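Local coordinates for protein exopolygalacturonase (Yersinia enterocolitica, PDB 2UVF) that probably hydrolyses polygalacturonic acid of pectin from the chain end, as a family 28 exopolygalacturonase, at residues Asp83-Asp86 with Asn87-Ala91. Numbering follows the deposited sequence.
Sequences DNND and NFSPA
Asn84 brings its amide obliquely to the ring edge of Phe88, one helical turn on. Asn84 ND2 lies 3.3 Å from Phe88 CE2 and near the ring plane, and the amide and ring planes are 46° apart. With CG anti to the backbone N (chi1 -174°), the amide reaches the ring while OD1 accepts a bond from Thr116 N; asparagine suits this buried place because it can bind a strand backbone while its amide meets the edge of an aromatic. One face of the ring is covered by Asn87, whose CG stands 3.7 Å above its centre.

Backbone bonds close the last turn of the helix. Phe88 N donates to Asn84 O (3.0 Å), and Ser89 N to Asn85 O (2.9 Å); Asn87 N makes weak bonds to the carbonyls of both Asp83 and Asn84. Helix 81-88 lies in the N-terminal fibronectin type III-like domain, where it follows strand 76-80 and packs against strand 114-117, and Ser89 is where the chain leaves helical geometry.

A water links Asn85 to Ser89. Its oxygen is hydrogen-bonded to Asn85 OD1 (2.9 Å), where it probably donates, and to Ser89 OG at 2.6 Å, bridging two buried side chains. Asn85 ND2 turns back to Ala81 O. Serine fits the junction because its short hydroxyl also caps Lys92 N at the start of helix 92-100, whereas Asp86, on an exposed position, forms a salt bridge with the Lys92 side chain.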
loop_
_atom_site.group_PDB
_atom_site.type_symbol
_atom_site.label_atom_id
_atom_site.label_comp_id
_atom_site.label_asym_id
_atom_site.label_seq_id
_atom_site.Cartn_x
_atom_site.Cartn_y
_atom_site.Cartn_z
ATOM N N ASP A 83 22.065 3.342 8.310
ATOM C CA ASP A 83 22.037 3.503 9.776
ATOM C C ASP A 83 20.858 4.360 10.245
ATOM O O ASP A 83 20.299 4.140 11.321
ATOM C CB ASP A 83 23.362 4.103 10.307
ATOM C CG ASP A 83 24.620 3.367 9.790
ATOM O OD1 ASP A 83 24.663 2.105 9.802
ATOM O OD2 ASP A 83 25.584 4.069 9.392
ATOM N N ASN A 84 20.496 5.349 9.439
ATOM C CA ASN A 84 19.309 6.144 9.709
ATOM C C ASN A 84 18.051 5.290 9.680
ATOM O O ASN A 84 17.277 5.275 10.639
ATOM C CB ASN A 84 19.175 7.278 8.716
ATOM C CG ASN A 84 18.036 8.206 9.062
ATOM O OD1 ASN A 84 16.932 8.112 8.497
ATOM N ND2 ASN A 84 18.292 9.110 9.990
ATOM N N ASN A 85 17.864 4.555 8.591
ATOM C CA ASN A 85 16.790 3.547 8.547
ATOM C C ASN A 85 16.779 2.542 9.727
ATOM O O ASN A 85 15.701 2.196 10.215
ATOM C CB ASN A 85 16.760 2.858 7.184
ATOM C CG ASN A 85 16.023 3.684 6.120
ATOM O OD1 ASN A 85 14.892 3.356 5.760
ATOM N ND2 ASN A 85 16.662 4.757 5.616
ATOM N N ASP A 86 17.947 2.110 10.225
ATOM C CA ASP A 86 17.982 1.206 11.398
ATOM C C ASP A 86 17.273 1.834 12.609
ATOM O O ASP A 86 16.607 1.149 13.378
ATOM C CB ASP A 86 19.423 0.803 11.802
ATOM C CG ASP A 86 20.118 -0.093 10.774
ATOM O OD1 ASP A 86 19.438 -0.803 10.010
ATOM O OD2 ASP A 86 21.372 -0.092 10.745
ATOM N N ASN A 87 17.427 3.145 12.756
ATOM C CA ASN A 87 16.816 3.927 13.839
ATOM C C ASN A 87 15.303 4.208 13.624
ATOM O O ASN A 87 14.486 3.988 14.535
ATOM C CB ASN A 87 17.633 5.233 13.995
ATOM C CG ASN A 87 17.206 6.099 15.183
ATOM O OD1 ASN A 87 16.272 5.782 15.928
ATOM N ND2 ASN A 87 17.912 7.228 15.360
ATOM N N PHE A 88 14.941 4.662 12.421
ATOM C CA PHE A 88 13.582 5.155 12.140
ATOM C C PHE A 88 12.610 4.265 11.329
ATOM O O PHE A 88 11.414 4.449 11.439
ATOM C CB PHE A 88 13.650 6.563 11.526
ATOM C CG PHE A 88 14.435 7.560 12.367
ATOM C CD1 PHE A 88 13.924 8.029 13.585
ATOM C CD2 PHE A 88 15.683 8.010 11.946
ATOM C CE1 PHE A 88 14.647 8.943 14.368
ATOM C CE2 PHE A 88 16.409 8.920 12.711
ATOM C CZ PHE A 88 15.898 9.393 13.919
ATOM N N SER A 89 13.098 3.317 10.529
ATOM C CA SER A 89 12.210 2.476 9.712
ATOM C C SER A 89 11.829 1.193 10.453
ATOM O O SER A 89 12.730 0.491 10.930
ATOM C CB SER A 89 12.895 2.135 8.391
ATOM O OG SER A 89 12.315 0.996 7.765
ATOM N N PRO A 90 10.505 0.895 10.571
ATOM C CA PRO A 90 10.055 -0.400 11.068
ATOM C C PRO A 90 10.313 -1.568 10.101
ATOM O O PRO A 90 10.392 -2.717 10.550
ATOM C CB PRO A 90 8.533 -0.208 11.252
ATOM C CG PRO A 90 8.173 0.814 10.251
ATOM C CD PRO A 90 9.357 1.776 10.282
ATOM N N ALA A 91 10.408 -1.274 8.802
ATOM C CA ALA A 91 10.706 -2.275 7.782
ATOM C C ALA A 91 12.152 -2.775 7.812
ATOM O O ALA A 91 12.401 -3.947 7.536
ATOM C CB ALA A 91 10.399 -1.728 6.409
HETATM O O HOH W 1 13.412 0.838 5.444
#